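PDB 5YCZ: Trypsin/chymotrypsin inhibitor from Alocasia macrorrhizos, which inhibits the serine proteases trypsin and alpha-chymotrypsin as a homodimeric Kunitz-type inhibitor with a beta-trefoil fold. Local coordinates for residues S52-A57 / F78-R83. Residues are numbered along the deposited sequence; the frame is centred on the assembly and turned at random.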
ATOM      1  N   SER A  52     -12.021  10.429 -10.014  1.00 36.67           N
ATOM      2  CA  SER A  52     -11.279   9.187  -9.854  1.00 38.87           C
ATOM      3  C   SER A  52     -10.914   8.878  -8.406  1.00 38.03           C
ATOM      4  O   SER A  52     -10.719   7.702  -8.078  1.00 38.65           O
ATOM      5  CB  SER A  52     -10.016   9.208 -10.739  1.00 44.32           C
ATOM      6  OG  SER A  52      -8.847   9.644 -10.052  1.00 45.75           O
ATOM      7  N   GLY A  53     -10.846   9.882  -7.527  1.00 37.53           N
ATOM      8  CA  GLY A  53     -10.413   9.617  -6.161  1.00 32.44           C
ATOM      9  C   GLY A  53      -8.947   9.226  -6.135  1.00 37.91           C
ATOM     10  O   GLY A  53      -8.117   9.791  -6.854  1.00 42.28           O
ATOM     11  N   ARG A  54      -8.618   8.240  -5.311  1.00 32.69           N
ATOM     12  CA  ARG A  54      -7.276   7.686  -5.240  1.00 33.61           C
ATOM     13  C   ARG A  54      -7.271   6.233  -5.692  1.00 33.37           C
ATOM     14  O   ARG A  54      -8.305   5.553  -5.652  1.00 30.43           O
ATOM     15  CB  ARG A  54      -6.719   7.780  -3.814  1.00 34.11           C
ATOM     16  CG  ARG A  54      -6.172   9.142  -3.513  1.00 38.15           C
ATOM     17  CD  ARG A  54      -5.675   9.179  -2.100  1.00 43.09           C
ATOM     18  NE  ARG A  54      -5.789  10.520  -1.558  1.00 39.42           N
ATOM     19  CZ  ARG A  54      -4.772  11.365  -1.445  1.00 46.79           C
ATOM     20  NH1 ARG A  54      -3.548  10.993  -1.827  1.00 45.39           N
ATOM     21  NH2 ARG A  54      -4.978  12.582  -0.939  1.00 43.13           N
ATOM     22  N   PRO A  55      -6.121   5.723  -6.122  1.00 32.91           N
ATOM     23  CA  PRO A  55      -6.080   4.357  -6.667  1.00 28.21           C
ATOM     24  C   PRO A  55      -6.213   3.296  -5.582  1.00 27.58           C
ATOM     25  O   PRO A  55      -5.639   3.411  -4.495  1.00 27.45           O
ATOM     26  CB  PRO A  55      -4.704   4.280  -7.339  1.00 29.58           C
ATOM     27  CG  PRO A  55      -4.245   5.694  -7.476  1.00 35.02           C
ATOM     28  CD  PRO A  55      -4.865   6.453  -6.344  1.00 32.16           C
ATOM     29  N   LEU A  56      -6.956   2.247  -5.905  1.00 20.47           N
ATOM     30  CA  LEU A  56      -7.064   1.060  -5.082  1.00 22.64           C
ATOM     31  C   LEU A  56      -6.398  -0.114  -5.779  1.00 26.24           C
ATOM     32  O   LEU A  56      -6.202  -0.116  -6.997  1.00 32.25           O
ATOM     33  CB  LEU A  56      -8.528   0.721  -4.796  1.00 22.76           C
ATOM     34  CG  LEU A  56      -9.276   1.783  -4.004  1.00 22.97           C
ATOM     35  CD1 LEU A  56     -10.730   1.772  -4.369  1.00 20.57           C
ATOM     36  CD2 LEU A  56      -9.104   1.534  -2.518  1.00 20.87           C
ATOM     37  N   ALA A  57      -6.051  -1.120  -4.990  1.00 23.97           N
ATOM     38  CA  ALA A  57      -5.610  -2.390  -5.538  1.00 23.69           C
ATOM     39  C   ALA A  57      -6.218  -3.499  -4.701  1.00 24.37           C
ATOM     40  O   ALA A  57      -6.483  -3.310  -3.508  1.00 23.93           O
ATOM     41  CB  ALA A  57      -4.088  -2.500  -5.571  1.00 26.33           C
ATOM     42  N   PHE A  78      -5.429   1.183  -0.418  1.00 18.99           N
ATOM     43  CA  PHE A  78      -4.866   2.270  -1.190  1.00 21.30           C
ATOM     44  C   PHE A  78      -3.351   2.098  -1.141  1.00 25.75           C
ATOM     45  O   PHE A  78      -2.737   2.362  -0.087  1.00 23.51           O
ATOM     46  CB  PHE A  78      -5.264   3.622  -0.613  1.00 20.85           C
ATOM     47  CG  PHE A  78      -6.732   3.931  -0.687  1.00 21.39           C
ATOM     48  CD1 PHE A  78      -7.251   4.650  -1.754  1.00 23.17           C
ATOM     49  CD2 PHE A  78      -7.591   3.559   0.346  1.00 20.81           C
ATOM     50  CE1 PHE A  78      -8.609   4.971  -1.810  1.00 22.80           C
ATOM     51  CE2 PHE A  78      -8.947   3.874   0.296  1.00 20.58           C
ATOM     52  CZ  PHE A  78      -9.455   4.587  -0.789  1.00 19.49           C
ATOM     53  N   PRO A  79      -2.716   1.666  -2.205  1.00 27.55           N
ATOM     54  CA  PRO A  79      -1.269   1.384  -2.077  1.00 30.02           C
ATOM     55  C   PRO A  79      -0.436   2.656  -2.132  1.00 30.29           C
ATOM     56  O   PRO A  79       0.344   2.897  -3.051  1.00 30.93           O
ATOM     57  CB  PRO A  79      -1.007   0.460  -3.265  1.00 21.78           C
ATOM     58  CG  PRO A  79      -2.000   0.860  -4.276  1.00 27.16           C
ATOM     59  CD  PRO A  79      -3.225   1.399  -3.560  1.00 25.43           C
ATOM     60  N   GLU A  80      -0.607   3.519  -1.143  1.00 27.01           N
ATOM     61  CA  GLU A  80       0.183   4.738  -1.095  1.00 29.96           C
ATOM     62  C   GLU A  80       0.550   5.011   0.350  1.00 26.18           C
ATOM     63  O   GLU A  80      -0.066   4.461   1.270  1.00 29.44           O
ATOM     64  CB  GLU A  80      -0.552   5.946  -1.697  1.00 26.51           C
ATOM     65  CG  GLU A  80      -2.011   6.029  -1.373  1.00 28.61           C
ATOM     66  CD  GLU A  80      -2.686   7.161  -2.130  1.00 45.99           C
ATOM     67  OE1 GLU A  80      -2.662   8.312  -1.631  1.00 43.62           O
ATOM     68  OE2 GLU A  80      -3.226   6.903  -3.240  1.00 53.20           O
ATOM     69  N   PRO A  81       1.569   5.822   0.588  1.00 26.68           N
ATOM     70  CA  PRO A  81       1.850   6.224   1.954  1.00 25.06           C
ATOM     71  C   PRO A  81       0.806   7.227   2.389  1.00 26.00           C
ATOM     72  O   PRO A  81       0.039   7.788   1.597  1.00 22.32           O
ATOM     73  CB  PRO A  81       3.252   6.842   1.896  1.00 20.40           C
ATOM     74  CG  PRO A  81       3.787   6.453   0.580  1.00 21.68           C
ATOM     75  CD  PRO A  81       2.590   6.353  -0.328  1.00 25.47           C
ATOM     76  N   THR A  82       0.843   7.475   3.685  1.00 25.79           N
ATOM     77  CA  THR A  82      -0.247   8.097   4.391  1.00 21.82           C
ATOM     78  C   THR A  82       0.368   8.811   5.571  1.00 23.46           C
ATOM     79  O   THR A  82       1.474   8.476   6.004  1.00 24.45           O
ATOM     80  CB  THR A  82      -1.245   7.007   4.787  1.00 22.92           C
ATOM     81  OG1 THR A  82      -2.073   6.688   3.661  1.00 29.80           O
ATOM     82  CG2 THR A  82      -2.070   7.365   5.971  1.00 24.22           C
ATOM     83  N   ARG A  83      -0.341   9.816   6.074  1.00 21.26           N
ATOM     84  CA  ARG A  83       0.088  10.523   7.271  1.00 22.37           C
ATOM     85  C   ARG A  83      -0.122   9.733   8.560  1.00 22.28           C
ATOM     86  O   ARG A  83       0.293  10.201   9.629  1.00 23.13           O
ATOM     87  CB  ARG A  83      -0.650  11.867   7.371  1.00 25.21           C
ATOM     88  CG  ARG A  83      -2.144  11.761   7.644  1.00 20.97           C
ATOM     89  CD  ARG A  83      -2.644  13.097   8.163  1.00 28.61           C
ATOM     90  NE  ARG A  83      -4.080  13.297   8.023  1.00 28.54           N
ATOM     91  CZ  ARG A  83      -4.951  13.042   8.985  1.00 29.25           C
ATOM     92  NH1 ARG A  83      -4.511  12.560  10.142  1.00 24.90           N
ATOM     93  NH2 ARG A  83      -6.251  13.266   8.780  1.00 30.44           N
TER
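E80 OE1 accepts a hydrogen bond from R54 NH1 at 2.8 Å, part of a salt bridge, through its syn lone pair, with the N-H bent to 139°. OE1 approaches the guanidinium edge, tilted from its plane; guanidinium and carboxylate planes stand 70° apart, and the side chains cross at about a right angle. R54 CD, anti to CA, passes the carboxylate 3.2 Å from E80 OE1. A second bond, from R54 NE to T31 OG1, anchors the guanidinium on strand 30-33. E80 OE2 lies alongside R54 CB, CG and CD and against P55 CD, 3.5 Å away. Deeper in the beta-trefoil, where strand 55-60 runs beside strand 74-77, L56 CD2 sits over the centre of the F78 ring, 3.4 Å from the centroid and 8° off its normal. P55 O comes obliquely to that ring, 3.4 Å from F78 CD1, and lies 3.3 Å from P79 CD. An inverse gamma turn centred on P79, closed by E80 N to F78 O, leads the chain away from the strand, with P79 CG against A57 CB. L56-A57 is the predicted reactive bond; P79 and E80 also pack on P79 and F59 of the second subunit.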